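Local coordinates for putative nucleolar GTP-binding protein 1 (Plasmodium falciparum, PDB 2QU8) that binds guanine nucleotides through a Ras-like GTPase domain and probably acts in the nucleolus in ribosome assembly, at residues A[28-33]-A[76-81]; A[36-41]-A[87-92]; A[135-140]-A[173-178]. One frame throughout, in Å; residues are numbered along the deposited sequence.

The three contacts are arranged around one mixed beta-sheet flanked by helices, as in Ras-like GTPases. Contact 1 pairs two parallel strands within it. Contact 2 joins the loops that follow those strands, so their segments alternate along the chain, and Ile33 CG2 packs on Leu87 CD1 at 3.7 Å. Contact 3 comes later, at the ends of helices 126-137 and 162-174. Its centre is about 15 Å from that of contact 2, which it touches through Phe91, lying against Ile136 and Val139; the centre of contact 1 is about 20 Å from both. Strand 30-35 leads directly into the loop that binds the GDP phosphates, and strand 76-82 toward the loop that braces it.

Contact 1: residues A[28-33]-A[76-81]; sequences HKKTII and NKYQII
Residues 30-33 and 76-81 run side by side as parallel strands, their short axes 4.6 Å apart at closest approach and inclined at 24°. The backbone bonds alternate in the usual parallel way: Gln79 N donates to Lys30 O (2.9 Å), Ile32 N to Gln79 O, and Ile81 N to Ile32 O.

Side-chain polar bonds gather around Thr31. Gln79 NE2 gives a hydrogen to Thr31 OG1 at 2.8 Å, the hydroxyl lying almost in the amide plane, while that hydroxyl donates to Lys29 O. Gln79 reaches it with CG set between its backbone N and carbonyl carbon (chi1 58°) and the rest of the chain extended. Asn26 O accepts a second bond from NE2, so the amide nitrogen of this buried glutamine has two acceptors. The extended chain of Lys29 lays CE against Lys77 CB (3.7 Å), and its NZ makes a weak hydrogen bond to Tyr78 O. Near Lys30, a water accepts from Lys30 N and Lys30 NZ and donates to Lys77 O, bridging the two segments.

On the face carrying Lys30, Ile32, Tyr78 and Ile80, the long aliphatic chain of Lys30 bends over the tyrosine ring. Its CE lies over one face, 4.0 Å from the Tyr78 ring centroid, a CH-pi contact; the hydroxyl of Tyr78 is hydrogen-bonded to Lys204 of helix 192-222. Ile32 and Ile80 lie alongside each other, pointing the same way, with Ile32 CB 3.9 Å from Ile80 CG1. On the other face, Thr31 CG2 meets Ile81 CD1 at 3.6 Å. Beta-branched residues suit these positions because they favour extended backbone and fill the space beside a strand.

Strand 110-117 bonds to the other edge of 30-35, placing this pair in the central sheet of the Ras-like GTPase fold.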
loop_
_atom_site.group_PDB
_atom_site.type_symbol
_atom_site.label_atom_id
_atom_site.label_comp_id
_atom_site.label_asym_id
_atom_site.label_seq_id
_atom_site.Cartn_x
_atom_site.Cartn_y
_atom_site.Cartn_z
ATOM N N HIS A 28 7.081 -6.725 -13.153
ATOM C CA HIS A 28 6.348 -7.991 -13.212
ATOM C C HIS A 28 6.340 -8.762 -11.887
ATOM O O HIS A 28 5.464 -9.603 -11.660
ATOM C CB HIS A 28 6.912 -8.876 -14.331
ATOM C CG HIS A 28 7.078 -8.170 -15.644
ATOM N ND1 HIS A 28 6.045 -8.010 -16.542
ATOM C CD2 HIS A 28 8.167 -7.600 -16.220
ATOM C CE1 HIS A 28 6.485 -7.363 -17.608
ATOM N NE2 HIS A 28 7.770 -7.106 -17.439
ATOM N N LYS A 29 7.301 -8.475 -11.011
ATOM C CA LYS A 29 7.382 -9.147 -9.712
ATOM C C LYS A 29 6.225 -8.709 -8.815
ATOM O O LYS A 29 5.882 -7.532 -8.770
ATOM C CB LYS A 29 8.729 -8.865 -9.026
ATOM C CG LYS A 29 9.109 -9.865 -7.912
ATOM C CD LYS A 29 10.372 -9.445 -7.150
ATOM C CE LYS A 29 11.021 -10.617 -6.413
ATOM N NZ LYS A 29 12.063 -10.188 -5.407
ATOM N N LYS A 30 5.627 -9.666 -8.110
ATOM C CA LYS A 30 4.608 -9.368 -7.104
ATOM C C LYS A 30 5.140 -8.330 -6.109
ATOM O O LYS A 30 6.224 -8.495 -5.544
ATOM C CB LYS A 30 4.176 -10.641 -6.384
ATOM C CG LYS A 30 3.522 -11.673 -7.296
ATOM C CD LYS A 30 3.066 -12.901 -6.518
ATOM C CE LYS A 30 4.226 -13.784 -6.114
ATOM N NZ LYS A 30 4.984 -14.290 -7.302
ATOM N N THR A 31 4.378 -7.259 -5.914
ATOM C CA THR A 31 4.857 -6.110 -5.161
ATOM C C THR A 31 3.847 -5.597 -4.143
ATOM O O THR A 31 2.658 -5.463 -4.442
ATOM C CB THR A 31 5.213 -4.935 -6.125
ATOM O OG1 THR A 31 6.175 -5.370 -7.092
ATOM C CG2 THR A 31 5.768 -3.718 -5.365
ATOM N N ILE A 32 4.329 -5.285 -2.947
ATOM C CA ILE A 32 3.575 -4.421 -2.044
ATOM C C ILE A 32 4.078 -2.975 -2.219
ATOM O O ILE A 32 5.264 -2.688 -2.061
ATOM C CB ILE A 32 3.666 -4.885 -0.569
ATOM C CG1 ILE A 32 3.101 -6.309 -0.416
ATOM C CG2 ILE A 32 2.899 -3.945 0.342
ATOM C CD1 ILE A 32 3.476 -6.950 0.908
ATOM N N ILE A 33 3.169 -2.081 -2.577
ATOM C CA ILE A 33 3.496 -0.667 -2.729
ATOM C C ILE A 33 3.106 0.047 -1.452
ATOM O O ILE A 33 1.923 0.131 -1.127
ATOM C CB ILE A 33 2.751 -0.048 -3.938
ATOM C CG1 ILE A 33 3.132 -0.799 -5.219
ATOM C CG2 ILE A 33 3.043 1.476 -4.045
ATOM C CD1 ILE A 33 2.090 -0.701 -6.343
ATOM N N ASN A 76 6.908 -18.060 -3.104
ATOM C CA ASN A 76 6.831 -16.980 -4.073
ATOM C C ASN A 76 7.701 -15.804 -3.662
ATOM O O ASN A 76 7.844 -15.511 -2.482
ATOM C CB ASN A 76 5.384 -16.524 -4.257
ATOM C CG ASN A 76 4.516 -17.579 -4.910
ATOM O OD1 ASN A 76 4.366 -17.603 -6.129
ATOM N ND2 ASN A 76 3.941 -18.464 -4.098
ATOM N N LYS A 77 8.280 -15.136 -4.649
ATOM C CA LYS A 77 9.167 -14.005 -4.393
ATOM C C LYS A 77 8.428 -12.667 -4.492
ATOM O O LYS A 77 7.683 -12.415 -5.445
ATOM C CB LYS A 77 10.376 -14.050 -5.330
ATOM C CG LYS A 77 11.370 -15.170 -5.001
ATOM C CD LYS A 77 12.641 -15.058 -5.835
ATOM C CE LYS A 77 13.555 -13.939 -5.341
ATOM N NZ LYS A 77 14.531 -13.510 -6.404
ATOM N N TYR A 78 8.638 -11.818 -3.492
ATOM C CA TYR A 78 7.974 -10.523 -3.427
ATOM C C TYR A 78 8.964 -9.376 -3.311
ATOM O O TYR A 78 10.069 -9.537 -2.794
ATOM C CB TYR A 78 7.024 -10.476 -2.232
ATOM C CG TYR A 78 5.801 -11.362 -2.361
ATOM C CD1 TYR A 78 4.612 -10.861 -2.882
ATOM C CD2 TYR A 78 5.833 -12.697 -1.949
ATOM C CE1 TYR A 78 3.486 -11.668 -3.010
ATOM C CE2 TYR A 78 4.703 -13.516 -2.064
ATOM C CZ TYR A 78 3.539 -12.994 -2.596
ATOM O OH TYR A 78 2.420 -13.794 -2.720
ATOM N N GLN A 79 8.554 -8.215 -3.803
ATOM C CA GLN A 79 9.228 -6.978 -3.449
ATOM C C GLN A 79 8.277 -6.050 -2.699
ATOM O O GLN A 79 7.060 -6.154 -2.819
ATOM C CB GLN A 79 9.845 -6.304 -4.671
ATOM C CG GLN A 79 8.871 -5.974 -5.787
ATOM C CD GLN A 79 9.569 -5.683 -7.108
ATOM O OE1 GLN A 79 10.768 -5.926 -7.257
ATOM N NE2 GLN A 79 8.818 -5.163 -8.074
ATOM N N ILE A 80 8.839 -5.163 -1.894
ATOM C CA ILE A 80 8.044 -4.172 -1.207
ATOM C C ILE A 80 8.732 -2.815 -1.371
ATOM O O ILE A 80 9.910 -2.664 -1.050
ATOM C CB ILE A 80 7.747 -4.578 0.274
ATOM C CG1 ILE A 80 6.929 -3.495 0.987
ATOM C CG2 ILE A 80 9.050 -5.005 1.032
ATOM C CD1 ILE A 80 6.261 -3.959 2.279
ATOM N N ILE A 81 7.997 -1.852 -1.917
ATOM C CA ILE A 81 8.571 -0.574 -2.328
ATOM C C ILE A 81 8.087 0.579 -1.454
ATOM O O ILE A 81 6.893 0.702 -1.156
ATOM C CB ILE A 81 8.298 -0.289 -3.829
ATOM C CG1 ILE A 81 8.858 -1.434 -4.687
ATOM C CG2 ILE A 81 8.937 1.032 -4.266
ATOM C CD1 ILE A 81 8.427 -1.393 -6.131
HETATM O O HOH W 1 6.919 -12.423 -8.034
#

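Contact 2: residues A[36-41]-A[87-92]. With GDP (guanosine-5'-diphosphate), chain B.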
loop_
_atom_site.group_PDB
_atom_site.type_symbol
_atom_site.label_atom_id
_atom_site.label_comp_id
_atom_site.label_asym_id
_atom_site.label_seq_id
_atom_site.Cartn_x
_atom_site.Cartn_y
_atom_site.Cartn_z
ATOM N N GLY A 36 1.306 6.264 2.516
ATOM C CA GLY A 36 0.937 6.801 3.817
ATOM C C GLY A 36 1.772 8.012 4.170
ATOM O O GLY A 36 2.854 8.209 3.608
ATOM N N ALA A 37 1.273 8.821 5.102
ATOM C CA ALA A 37 1.932 10.066 5.509
ATOM C C ALA A 37 3.348 9.835 6.045
ATOM O O ALA A 37 3.698 8.705 6.403
ATOM C CB ALA A 37 1.086 10.796 6.533
ATOM N N PRO A 38 4.187 10.899 6.058
ATOM C CA PRO A 38 5.486 10.758 6.701
ATOM C C PRO A 38 5.354 10.308 8.157
ATOM O O PRO A 38 4.450 10.752 8.865
ATOM C CB PRO A 38 6.073 12.173 6.628
ATOM C CG PRO A 38 5.398 12.793 5.433
ATOM C CD PRO A 38 3.997 12.252 5.496
ATOM N N ASN A 39 6.251 9.411 8.559
ATOM C CA ASN A 39 6.410 8.946 9.944
ATOM C C ASN A 39 5.306 8.026 10.468
ATOM O O ASN A 39 5.114 7.896 11.678
ATOM C CB ASN A 39 6.694 10.114 10.899
ATOM C CG ASN A 39 7.961 10.861 10.515
ATOM O OD1 ASN A 39 7.904 12.005 10.075
ATOM N ND2 ASN A 39 9.100 10.197 10.632
ATOM N N VAL A 40 4.615 7.363 9.549
ATOM C CA VAL A 40 3.558 6.407 9.939
ATOM C C VAL A 40 4.070 4.991 10.129
ATOM O O VAL A 40 3.346 4.151 10.653
ATOM C CB VAL A 40 2.348 6.403 8.965
ATOM C CG1 VAL A 40 1.705 7.767 8.926
ATOM C CG2 VAL A 40 2.758 5.909 7.561
ATOM N N GLY A 41 5.308 4.740 9.702
ATOM C CA GLY A 41 5.954 3.422 9.849
ATOM C C GLY A 41 6.167 2.634 8.565
ATOM O O GLY A 41 6.318 1.409 8.605
ATOM N N LEU A 87 4.645 9.052 -2.422
ATOM C CA LEU A 87 3.370 8.443 -2.040
ATOM C C LEU A 87 2.997 8.705 -0.582
ATOM O O LEU A 87 2.236 7.942 0.041
ATOM C CB LEU A 87 3.389 6.946 -2.379
ATOM C CG LEU A 87 3.533 6.639 -3.880
ATOM C CD1 LEU A 87 3.572 5.148 -4.128
ATOM C CD2 LEU A 87 2.400 7.278 -4.685
ATOM N N ASP A 88 3.516 9.813 -0.055
ATOM C CA ASP A 88 3.294 10.211 1.337
ATOM C C ASP A 88 2.653 11.592 1.441
ATOM O O ASP A 88 2.481 12.124 2.540
ATOM C CB ASP A 88 4.612 10.178 2.134
ATOM C CG ASP A 88 5.695 11.073 1.542
ATOM O OD1 ASP A 88 5.478 11.691 0.468
ATOM O OD2 ASP A 88 6.771 11.162 2.164
ATOM N N ARG A 89 2.312 12.168 0.291
ATOM C CA ARG A 89 1.684 13.484 0.236
ATOM C C ARG A 89 0.826 13.625 -1.025
ATOM O O ARG A 89 1.008 12.880 -1.995
ATOM C CB ARG A 89 2.736 14.599 0.324
ATOM C CG ARG A 89 3.830 14.548 -0.735
ATOM C CD ARG A 89 5.082 15.259 -0.247
ATOM N NE ARG A 89 5.864 14.386 0.629
ATOM C CZ ARG A 89 6.678 14.808 1.593
ATOM N NH1 ARG A 89 6.839 16.110 1.818
ATOM N NH2 ARG A 89 7.339 13.923 2.329
ATOM N N ALA A 90 -0.103 14.579 -0.998
ATOM C CA ALA A 90 -1.030 14.796 -2.104
ATOM C C ALA A 90 -0.302 15.181 -3.389
ATOM O O ALA A 90 0.806 15.719 -3.357
ATOM C CB ALA A 90 -2.095 15.842 -1.726
ATOM N N PHE A 91 -0.940 14.892 -4.518
ATOM C CA PHE A 91 -0.304 14.994 -5.831
ATOM C C PHE A 91 -0.331 16.383 -6.477
ATOM O O PHE A 91 0.361 16.616 -7.475
ATOM C CB PHE A 91 -0.914 13.958 -6.782
ATOM C CG PHE A 91 -0.654 12.533 -6.378
ATOM C CD1 PHE A 91 0.577 12.153 -5.845
ATOM C CD2 PHE A 91 -1.634 11.564 -6.546
ATOM C CE1 PHE A 91 0.821 10.828 -5.471
ATOM C CE2 PHE A 91 -1.395 10.244 -6.196
ATOM C CZ PHE A 91 -0.163 9.872 -5.652
ATOM N N GLU A 92 -1.117 17.295 -5.905
ATOM C CA GLU A 92 -1.298 18.652 -6.440
ATOM C C GLU A 92 -0.001 19.395 -6.749
ATOM O O GLU A 92 0.057 20.174 -7.700
ATOM C CB GLU A 92 -2.097 19.505 -5.460
ATOM C CG GLU A 92 -3.596 19.329 -5.505
ATOM C CD GLU A 92 -4.299 20.301 -4.574
ATOM O OE1 GLU A 92 -3.920 20.355 -3.379
ATOM O OE2 GLU A 92 -5.221 21.016 -5.034
HETATM P PB GDP B . 7.988 6.345 7.610
HETATM O O1B GDP B . 8.533 7.759 7.494
HETATM O O2B GDP B . 6.601 6.318 7.032
HETATM O O3B GDP B . 8.891 5.474 6.795
HETATM O O3A GDP B . 7.936 5.895 9.148
HETATM P PA GDP B . 9.186 5.275 9.973
HETATM O O1A GDP B . 10.457 6.039 9.650
HETATM O O2A GDP B . 9.347 3.815 9.682
HETATM O "O5'" GDP B . 8.698 5.553 11.469
HETATM C "C5'" GDP B . 8.630 6.900 11.962
HETATM C "C4'" GDP B . 8.801 6.919 13.475
HETATM O "O4'" GDP B . 7.808 6.075 14.072
HETATM C "C3'" GDP B . 10.144 6.346 13.905
HETATM O "O3'" GDP B . 10.609 7.058 15.051
HETATM C "C2'" GDP B . 9.811 4.919 14.281
HETATM O "O2'" GDP B . 10.766 4.362 15.184
HETATM C "C1'" GDP B . 8.428 5.077 14.886
HETATM N N9 GDP B . 7.572 3.879 14.805
HETATM C C8 GDP B . 7.512 3.017 13.768
HETATM N N7 GDP B . 6.601 2.044 14.011
HETATM C C5 GDP B . 6.063 2.284 15.223
HETATM C C6 GDP B . 5.034 1.645 16.076
HETATM O O6 GDP B . 4.453 0.606 15.686
HETATM N N1 GDP B . 4.763 2.202 17.271
HETATM C C2 GDP B . 5.382 3.321 17.706
HETATM N N2 GDP B . 5.047 3.826 18.921
HETATM N N3 GDP B . 6.327 3.961 16.965
HETATM C C4 GDP B . 6.700 3.502 15.738
#
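Gly36 meets the 87-92 loop through its backbone alone, with phi positive at 139°, a conformation that would jam a CB against the preceding carbonyl oxygen and therefore calls for glycine. Its N donates to Leu87 O at 3.1 Å, the donor tilted 17° from the carbonyl plane. Leu87 O also takes a hydrogen bond from Ser35 OG, so two donors, one at the end of strand 30-35 and one just after it, grip this carbonyl. In the reverse direction, Gly36 O lies close to Asp88 and makes a CA-H...O contact with Asp88 CA at 3.1 Å.

Pro38 adds van der Waals contact with polar groups. Its CD sits 3.3 Å from Asp88 O, and its CG approaches Arg89 NH2 obliquely, the proline and arginine side chains crossing at about a right angle. The rigid ring suits the second position of the type II turn from Ala37 to Val40, where phi must be near -60°.

Asp88 and Arg89 form a side-on salt bridge. Arg89 NE reaches Asp88 OD1 at 2.7 Å and NH2 reaches OD2, both close to the guanidinium plane but above the carboxylate plane. The bend at chi3 (81°) folds the arginine back to its neighbour, and Gly85 N also bonds OD2, helping to fix the carboxylate.

In the second half of the turn and just after it, backbone amides face the diphosphate: Asn39 N donates to GDP O1B at 3.0 Å and Gly41 N to GDP O3A at 2.9 Å, with Val40 N adding a weak bond to O2B. Gly41, at the N-cap of helix 42-49, also has a positive phi that favours glycine. Lys42 NZ bonds Gly36 O, Ala37 O and GDP, consistent with a P-loop (Walker A), in which amide dipoles and a lysine would offset the negative charge of the phosphates.

Contact 3: residues A[135-140]-A[173-178]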
loop_
_atom_site.group_PDB
_atom_site.type_symbol
_atom_site.label_atom_id
_atom_site.label_comp_id
_atom_site.label_asym_id
_atom_site.label_seq_id
_atom_site.Cartn_x
_atom_site.Cartn_y
_atom_site.Cartn_z
ATOM N N SER A 135 -7.069 11.373 -1.612
ATOM C CA SER A 135 -6.397 12.280 -2.532
ATOM C C SER A 135 -5.476 11.552 -3.512
ATOM O O SER A 135 -5.227 12.043 -4.619
ATOM C CB SER A 135 -5.634 13.344 -1.735
ATOM O OG SER A 135 -4.578 13.905 -2.484
ATOM N N ILE A 136 -4.991 10.379 -3.110
ATOM C CA ILE A 136 -3.985 9.657 -3.888
ATOM C C ILE A 136 -4.357 8.224 -4.296
ATOM O O ILE A 136 -3.586 7.565 -5.000
ATOM C CB ILE A 136 -2.596 9.636 -3.168
ATOM C CG1 ILE A 136 -2.597 8.676 -1.973
ATOM C CG2 ILE A 136 -2.138 11.058 -2.788
ATOM C CD1 ILE A 136 -1.219 8.265 -1.548
ATOM N N LYS A 137 -5.512 7.733 -3.858
ATOM C CA LYS A 137 -5.889 6.353 -4.167
ATOM C C LYS A 137 -6.440 6.252 -5.593
ATOM O O LYS A 137 -6.579 5.157 -6.144
ATOM C CB LYS A 137 -6.854 5.780 -3.115
ATOM C CG LYS A 137 -8.302 5.564 -3.540
ATOM C CD LYS A 137 -9.187 6.760 -3.274
ATOM C CE LYS A 137 -10.614 6.468 -3.729
ATOM N NZ LYS A 137 -11.578 7.519 -3.296
ATOM N N SER A 138 -6.720 7.417 -6.178
ATOM C CA SER A 138 -7.194 7.534 -7.554
ATOM C C SER A 138 -6.124 7.181 -8.601
ATOM O O SER A 138 -6.461 6.747 -9.703
ATOM C CB SER A 138 -7.778 8.934 -7.800
ATOM O OG SER A 138 -7.237 9.895 -6.895
ATOM N N VAL A 139 -4.846 7.350 -8.259
ATOM C CA VAL A 139 -3.756 6.938 -9.161
ATOM C C VAL A 139 -3.676 5.405 -9.260
ATOM O O VAL A 139 -3.219 4.865 -10.270
ATOM C CB VAL A 139 -2.381 7.572 -8.772
ATOM C CG1 VAL A 139 -1.733 6.853 -7.593
ATOM C CG2 VAL A 139 -1.428 7.593 -9.970
ATOM N N PHE A 140 -4.140 4.719 -8.216
ATOM C CA PHE A 140 -4.143 3.260 -8.174
ATOM C C PHE A 140 -5.522 2.699 -8.528
ATOM O O PHE A 140 -6.062 1.833 -7.828
ATOM C CB PHE A 140 -3.689 2.753 -6.800
ATOM C CG PHE A 140 -2.389 3.349 -6.323
ATOM C CD1 PHE A 140 -2.346 4.114 -5.160
ATOM C CD2 PHE A 140 -1.204 3.140 -7.031
ATOM C CE1 PHE A 140 -1.150 4.663 -4.708
ATOM C CE2 PHE A 140 0.004 3.690 -6.585
ATOM C CZ PHE A 140 0.029 4.452 -5.424
ATOM N N ASP A 173 -17.303 2.494 1.499
ATOM C CA ASP A 173 -18.359 3.002 0.622
ATOM C C ASP A 173 -17.813 3.880 -0.510
ATOM O O ASP A 173 -18.311 3.839 -1.638
ATOM C CB ASP A 173 -19.402 3.775 1.438
ATOM C CG ASP A 173 -20.196 2.877 2.380
ATOM O OD1 ASP A 173 -20.089 3.057 3.610
ATOM O OD2 ASP A 173 -20.931 1.992 1.891
ATOM N N ASN A 174 -16.786 4.664 -0.204
ATOM C CA ASN A 174 -16.186 5.585 -1.171
ATOM C C ASN A 174 -15.284 4.904 -2.199
ATOM O O ASN A 174 -15.011 5.463 -3.265
ATOM C CB ASN A 174 -15.395 6.676 -0.437
ATOM C CG ASN A 174 -16.287 7.760 0.135
ATOM O OD1 ASN A 174 -17.176 8.273 -0.546
ATOM N ND2 ASN A 174 -16.046 8.125 1.390
ATOM N N VAL A 175 -14.836 3.694 -1.880
ATOM C CA VAL A 175 -13.790 3.024 -2.650
ATOM C C VAL A 175 -14.334 1.873 -3.498
ATOM O O VAL A 175 -15.031 0.990 -2.993
ATOM C CB VAL A 175 -12.636 2.556 -1.712
ATOM C CG1 VAL A 175 -11.742 1.543 -2.380
ATOM C CG2 VAL A 175 -11.814 3.753 -1.246
ATOM N N LYS A 176 -14.008 1.907 -4.791
ATOM C CA LYS A 176 -14.370 0.839 -5.725
ATOM C C LYS A 176 -13.369 -0.316 -5.665
ATOM O O LYS A 176 -13.723 -1.465 -5.948
ATOM C CB LYS A 176 -14.493 1.380 -7.156
ATOM C CG LYS A 176 -15.374 2.620 -7.267
ATOM C CD LYS A 176 -16.129 2.676 -8.583
ATOM C CE LYS A 176 -17.203 3.756 -8.539
ATOM N NZ LYS A 176 -18.216 3.568 -9.610
ATOM N N ASN A 177 -12.125 0.001 -5.294
ATOM C CA ASN A 177 -11.076 -0.998 -5.085
ATOM C C ASN A 177 -11.486 -2.020 -4.025
ATOM O O ASN A 177 -12.137 -1.661 -3.043
ATOM C CB ASN A 177 -9.762 -0.333 -4.639
ATOM C CG ASN A 177 -9.445 0.947 -5.401
ATOM O OD1 ASN A 177 -10.086 1.982 -5.203
ATOM N ND2 ASN A 177 -8.429 0.889 -6.252
ATOM N N PRO A 178 -11.129 -3.302 -4.227
ATOM C CA PRO A 178 -11.246 -4.264 -3.129
ATOM C C PRO A 178 -10.276 -3.906 -1.992
ATOM O O PRO A 178 -9.092 -3.664 -2.237
ATOM C CB PRO A 178 -10.883 -5.603 -3.781
ATOM C CG PRO A 178 -10.144 -5.258 -5.012
ATOM C CD PRO A 178 -10.641 -3.925 -5.468
#
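Two helix ends face each other here, the backbones well separated: the CA atoms of Lys137 and Val175 are 8.7 Å apart, as are those of Phe140 and Asn177, and Val175 is the first residue to leave helical geometry after helix 162-174. Side chains therefore have to span the gap. Lys137 does so from one side, its chain bent at chi2 (-91°) and then extended, so that CE rests 3.9 Å from Val175 CG2 as the two side chains slide past each other in opposite directions. A lysine suits this partly exposed position, since its methylene groups can cover a valine.

From the other side Asn177 turns its amide toward the end of the opposing segment, where ND2 makes a weak, bent hydrogen bond to Phe140 O at 3.0 Å. The stronger partner of that nitrogen is Lys143 O, and the small amide of asparagine can serve both carbonyls.

The Phe140 ring has one face covered by Val139 CG1 and packs on Ala106 of helix 96-106 and Ile112 of strand 110-117. Pro178 is backbone-bonded to Ile145, so the contact lies just ahead of the neighbouring parallel strands 145-150 and 179-183.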